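Local atomic coordinates of lysin (PDB entry 6ILU), a protein that probably binds the bacterial cell wall through its SH3b-type domain, directing a Bacillus phage endolysin to the peptidoglycan it degrades. Residues P20-Y28 with Y36-I44. Residues are numbered along the deposited sequence; the frame is centred on the assembly and turned at random.
With SO4 (sulfate ion), chain E.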
ATOM      1  N   PRO A  20     -20.451   2.503 -10.671  1.00 25.31           N
ATOM      2  CA  PRO A  20     -21.613   1.894 -10.032  1.00 26.39           C
ATOM      3  C   PRO A  20     -21.438   0.407  -9.802  1.00 26.52           C
ATOM      4  O   PRO A  20     -20.607  -0.233 -10.438  1.00 26.51           O
ATOM      5  CB  PRO A  20     -22.737   2.139 -11.036  1.00 27.76           C
ATOM      6  CG  PRO A  20     -22.275   3.381 -11.771  1.00 31.37           C
ATOM      7  CD  PRO A  20     -20.812   3.215 -11.912  1.00 28.20           C
ATOM      8  N   ASP A  21     -22.196  -0.136  -8.867  1.00 32.20           N
ATOM      9  CA  ASP A  21     -22.222  -1.594  -8.697  1.00 32.75           C
ATOM     10  C   ASP A  21     -22.650  -2.213 -10.041  1.00 31.39           C
ATOM     11  O   ASP A  21     -23.572  -1.687 -10.719  1.00 30.37           O
ATOM     12  CB  ASP A  21     -23.192  -1.977  -7.572  1.00 34.63           C
ATOM     13  CG  ASP A  21     -23.077  -3.427  -7.163  1.00 38.05           C
ATOM     14  OD1 ASP A  21     -22.099  -4.102  -7.551  1.00 33.07           O
ATOM     15  OD2 ASP A  21     -23.990  -3.874  -6.445  1.00 40.62           O
ATOM     16  N   GLY A  22     -21.975  -3.299 -10.439  1.00 31.04           N
ATOM     17  CA  GLY A  22     -22.250  -3.948 -11.705  1.00 34.84           C
ATOM     18  C   GLY A  22     -21.363  -3.480 -12.853  1.00 32.85           C
ATOM     19  O   GLY A  22     -21.316  -4.118 -13.905  1.00 35.81           O
ATOM     20  N   TYR A  23     -20.663  -2.369 -12.665  1.00 27.79           N
ATOM     21  CA  TYR A  23     -19.838  -1.818 -13.741  1.00 27.62           C
ATOM     22  C   TYR A  23     -18.439  -2.442 -13.639  1.00 28.71           C
ATOM     23  O   TYR A  23     -17.820  -2.364 -12.613  1.00 30.04           O
ATOM     24  CB  TYR A  23     -19.804  -0.292 -13.648  1.00 29.24           C
ATOM     25  CG  TYR A  23     -19.092   0.388 -14.782  1.00 27.94           C
ATOM     26  CD1 TYR A  23     -19.803   0.943 -15.848  1.00 31.58           C
ATOM     27  CD2 TYR A  23     -17.697   0.462 -14.807  1.00 28.44           C
ATOM     28  CE1 TYR A  23     -19.149   1.555 -16.880  1.00 32.59           C
ATOM     29  CE2 TYR A  23     -17.034   1.099 -15.861  1.00 31.20           C
ATOM     30  CZ  TYR A  23     -17.773   1.630 -16.880  1.00 32.51           C
ATOM     31  OH  TYR A  23     -17.157   2.251 -17.939  1.00 38.18           O
ATOM     32  N   GLY A  24     -17.988  -3.123 -14.692  1.00 28.90           N
ATOM     33  CA  GLY A  24     -16.760  -3.877 -14.603  1.00 28.46           C
ATOM     34  C   GLY A  24     -15.513  -3.032 -14.487  1.00 26.40           C
ATOM     35  O   GLY A  24     -15.342  -2.059 -15.223  1.00 31.08           O
ATOM     36  N   VAL A  25     -14.660  -3.366 -13.523  1.00 29.29           N
ATOM     37  CA  VAL A  25     -13.332  -2.784 -13.418  1.00 29.89           C
ATOM     38  C   VAL A  25     -12.327  -3.862 -13.789  1.00 29.66           C
ATOM     39  O   VAL A  25     -12.386  -4.959 -13.226  1.00 28.89           O
ATOM     40  CB  VAL A  25     -13.025  -2.291 -12.012  1.00 29.79           C
ATOM     41  CG1 VAL A  25     -11.582  -1.797 -11.943  1.00 27.10           C
ATOM     42  CG2 VAL A  25     -14.007  -1.222 -11.614  1.00 33.12           C
ATOM     43  N   ASN A  26     -11.409  -3.562 -14.710  1.00 28.70           N
ATOM     44  CA  ASN A  26     -10.495  -4.594 -15.206  1.00 28.42           C
ATOM     45  C   ASN A  26      -9.367  -4.917 -14.244  1.00 25.04           C
ATOM     46  O   ASN A  26      -8.872  -4.047 -13.527  1.00 26.78           O
ATOM     47  CB  ASN A  26      -9.888  -4.187 -16.542  1.00 32.05           C
ATOM     48  CG  ASN A  26     -10.943  -3.983 -17.601  1.00 41.79           C
ATOM     49  OD1 ASN A  26     -11.856  -4.780 -17.719  1.00 41.35           O
ATOM     50  ND2 ASN A  26     -10.863  -2.874 -18.320  1.00 47.42           N
ATOM     51  N   LEU A  27      -9.018  -6.203 -14.230  1.00 23.50           N
ATOM     52  CA  LEU A  27      -7.862  -6.708 -13.493  1.00 23.82           C
ATOM     53  C   LEU A  27      -6.826  -7.165 -14.501  1.00 25.39           C
ATOM     54  O   LEU A  27      -7.179  -7.633 -15.602  1.00 30.44           O
ATOM     55  CB  LEU A  27      -8.217  -7.888 -12.576  1.00 25.67           C
ATOM     56  CG  LEU A  27      -9.227  -7.611 -11.474  1.00 29.88           C
ATOM     57  CD1 LEU A  27      -9.519  -8.867 -10.677  1.00 34.43           C
ATOM     58  CD2 LEU A  27      -8.758  -6.462 -10.565  1.00 31.07           C
ATOM     59  N   TYR A  28      -5.563  -7.094 -14.073  1.00 22.70           N
ATOM     60  CA  TYR A  28      -4.420  -7.283 -14.942  1.00 22.80           C
ATOM     61  C   TYR A  28      -3.321  -8.081 -14.274  1.00 20.64           C
ATOM     62  O   TYR A  28      -3.222  -8.153 -13.024  1.00 21.63           O
ATOM     63  CB  TYR A  28      -3.812  -5.931 -15.330  1.00 21.64           C
ATOM     64  CG  TYR A  28      -4.727  -5.038 -16.131  1.00 25.42           C
ATOM     65  CD1 TYR A  28      -4.760  -5.121 -17.513  1.00 27.97           C
ATOM     66  CD2 TYR A  28      -5.557  -4.126 -15.494  1.00 25.61           C
ATOM     67  CE1 TYR A  28      -5.609  -4.290 -18.268  1.00 30.47           C
ATOM     68  CE2 TYR A  28      -6.440  -3.319 -16.242  1.00 28.49           C
ATOM     69  CZ  TYR A  28      -6.429  -3.399 -17.618  1.00 29.71           C
ATOM     70  OH  TYR A  28      -7.271  -2.595 -18.358  1.00 32.55           O
ATOM     71  N   TYR A  36      -4.478  -7.963 -19.756  1.00 26.70           N
ATOM     72  CA  TYR A  36      -5.809  -8.180 -19.224  1.00 28.75           C
ATOM     73  C   TYR A  36      -5.929  -9.562 -18.578  1.00 32.03           C
ATOM     74  O   TYR A  36      -5.511 -10.568 -19.169  1.00 32.71           O
ATOM     75  CB  TYR A  36      -6.831  -8.029 -20.369  1.00 33.74           C
ATOM     76  CG  TYR A  36      -8.240  -8.272 -19.932  1.00 35.00           C
ATOM     77  CD1 TYR A  36      -8.863  -9.469 -20.195  1.00 39.70           C
ATOM     78  CD2 TYR A  36      -8.912  -7.323 -19.173  1.00 36.06           C
ATOM     79  CE1 TYR A  36     -10.162  -9.701 -19.777  1.00 43.96           C
ATOM     80  CE2 TYR A  36     -10.201  -7.539 -18.748  1.00 39.18           C
ATOM     81  CZ  TYR A  36     -10.819  -8.732 -19.058  1.00 41.13           C
ATOM     82  OH  TYR A  36     -12.100  -8.965 -18.625  1.00 43.68           O
ATOM     83  N   ALA A  37      -6.469  -9.615 -17.359  1.00 29.30           N
ATOM     84  CA  ALA A  37      -6.685 -10.892 -16.694  1.00 29.68           C
ATOM     85  C   ALA A  37      -8.131 -11.172 -16.418  1.00 31.82           C
ATOM     86  O   ALA A  37      -8.573 -12.331 -16.438  1.00 37.87           O
ATOM     87  CB  ALA A  37      -5.922 -10.941 -15.394  1.00 27.33           C
ATOM     88  N   GLY A  38      -8.898 -10.129 -16.170  1.00 30.94           N
ATOM     89  CA  GLY A  38     -10.315 -10.352 -15.959  1.00 32.48           C
ATOM     90  C   GLY A  38     -11.018  -9.089 -15.560  1.00 34.57           C
ATOM     91  O   GLY A  38     -10.487  -8.030 -15.787  1.00 29.36           O
ATOM     92  N   ASN A  39     -12.166  -9.232 -14.907  1.00 37.58           N
ATOM     93  CA  ASN A  39     -13.139  -8.168 -14.730  1.00 41.95           C
ATOM     94  C   ASN A  39     -13.909  -8.307 -13.391  1.00 35.98           C
ATOM     95  O   ASN A  39     -14.491  -9.365 -13.144  1.00 41.18           O
ATOM     96  CB  ASN A  39     -14.091  -8.245 -15.941  1.00 50.03           C
ATOM     97  CG  ASN A  39     -14.992  -7.070 -16.055  1.00 52.93           C
ATOM     98  OD1 ASN A  39     -16.183  -7.179 -15.812  1.00 50.52           O
ATOM     99  ND2 ASN A  39     -14.429  -5.920 -16.425  1.00 56.25           N
ATOM    100  N   ILE A  40     -13.927  -7.274 -12.541  1.00 28.71           N
ATOM    101  CA  ILE A  40     -14.683  -7.282 -11.271  1.00 26.40           C
ATOM    102  C   ILE A  40     -15.951  -6.418 -11.389  1.00 30.99           C
ATOM    103  O   ILE A  40     -15.819  -5.217 -11.622  1.00 33.18           O
ATOM    104  CB  ILE A  40     -13.899  -6.666 -10.080  1.00 36.03           C
ATOM    105  CG1 ILE A  40     -12.625  -7.405  -9.740  1.00 42.05           C
ATOM    106  CG2 ILE A  40     -14.748  -6.661  -8.804  1.00 34.85           C
ATOM    107  CD1 ILE A  40     -11.882  -6.644  -8.631  1.00 43.46           C
ATOM    108  N   THR A  41     -17.133  -6.981 -11.172  1.00 29.29           N
ATOM    109  CA  THR A  41     -18.371  -6.215 -11.325  1.00 30.75           C
ATOM    110  C   THR A  41     -19.050  -6.030  -9.970  1.00 34.27           C
ATOM    111  O   THR A  41     -19.943  -5.208  -9.826  1.00 34.19           O
ATOM    112  CB  THR A  41     -19.366  -6.894 -12.301  1.00 37.58           C
ATOM    113  OG1 THR A  41     -19.544  -8.273 -11.927  1.00 37.66           O
ATOM    114  CG2 THR A  41     -18.858  -6.814 -13.741  1.00 37.04           C
ATOM    115  N   LYS A  42     -18.630  -6.808  -8.975  1.00 31.33           N
ATOM    116  CA  LYS A  42     -19.258  -6.743  -7.657  1.00 33.46           C
ATOM    117  C   LYS A  42     -18.619  -5.645  -6.864  1.00 31.60           C
ATOM    118  O   LYS A  42     -17.464  -5.764  -6.459  1.00 30.97           O
ATOM    119  CB  LYS A  42     -19.106  -8.077  -6.895  1.00 35.33           C
ATOM    120  CG  LYS A  42     -19.836  -8.128  -5.565  1.00 40.26           C
ATOM    121  CD  LYS A  42     -21.333  -8.010  -5.807  1.00 49.18           C
ATOM    122  CE  LYS A  42     -22.178  -8.243  -4.557  1.00 53.87           C
ATOM    123  NZ  LYS A  42     -23.639  -8.117  -4.910  1.00 59.88           N
ATOM    124  N   LYS A  43     -19.356  -4.575  -6.628  1.00 31.33           N
ATOM    125  CA  LYS A  43     -18.790  -3.453  -5.911  1.00 28.86           C
ATOM    126  C   LYS A  43     -18.912  -3.623  -4.402  1.00 27.59           C
ATOM    127  O   LYS A  43     -19.987  -3.471  -3.832  1.00 30.65           O
ATOM    128  CB  LYS A  43     -19.482  -2.156  -6.333  1.00 30.59           C
ATOM    129  CG  LYS A  43     -18.897  -0.949  -5.639  1.00 29.45           C
ATOM    130  CD  LYS A  43     -19.554   0.293  -6.232  1.00 30.19           C
ATOM    131  CE  LYS A  43     -19.045   1.527  -5.520  1.00 30.45           C
ATOM    132  NZ  LYS A  43     -19.425   2.788  -6.164  1.00 29.99           N
ATOM    133  N   ILE A  44     -17.799  -3.992  -3.781  1.00 27.01           N
ATOM    134  CA  ILE A  44     -17.654  -4.052  -2.333  1.00 27.64           C
ATOM    135  C   ILE A  44     -16.249  -3.547  -2.011  1.00 25.56           C
ATOM    136  O   ILE A  44     -15.396  -3.494  -2.897  1.00 25.61           O
ATOM    137  CB  ILE A  44     -17.809  -5.487  -1.783  1.00 28.01           C
ATOM    138  CG1 ILE A  44     -16.879  -6.421  -2.536  1.00 28.96           C
ATOM    139  CG2 ILE A  44     -19.232  -5.976  -1.863  1.00 31.43           C
ATOM    140  CD1 ILE A  44     -16.711  -7.738  -1.830  1.00 31.05           C
TER
HETATM  141  S   SO4 E 403     -16.358 -10.476  -9.201  1.00104.37           S
HETATM  142  O1  SO4 E 403     -17.234  -9.628 -10.008  1.00102.26           O
HETATM  143  O2  SO4 E 403     -15.234 -10.933 -10.016  1.00104.43           O
HETATM  144  O3  SO4 E 403     -17.099 -11.636  -8.710  1.00105.13           O
HETATM  145  O4  SO4 E 403     -15.859  -9.707  -8.060  1.00106.01           O
HETATM  146  O   HOH W   1     -22.402  -5.112  -4.131  1.00 50.02           O
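L27 and I40 make the tight apolar part of this antiparallel hairpin: L27 CD1 lies 3.6 Å from I40 CG1, and I40 CD1 also touches both leucine methyls. L27 CG and I40 CG1 are each anti to the carbonyl carbon (chi1 -62° in both), which brings them together on the face they share with V25. Behind them the backbones are joined by nearly straight bonds, with I40 N to V25 O at 2.9 Å and 178°. The register then slips at a classic beta bulge, where A37 N and G38 N both donate to L27 O from one side of its carbonyl plane.

The other face is polar and looser. N39 ND2 reaches N26 OD1 at 3.1 Å, the amide planes 49° apart, and that same oxygen sits at the Y36 ring edge, 3.4 Å from CE2. Past the strands, D21 OD1 takes K43 N from above its carboxylate plane at 2.9 Å, while a water links D21 OD2 to K43 O. T41 N holds a sulfate, probably from the crystallisation liquor.

V25 packs inward on S17 of strand 13-17 and on H74, I40 meets L63, and K43 NZ bonds Y19 O, so the hairpin lies against strand 13-17 and the loops carrying Y19, L63 and H74.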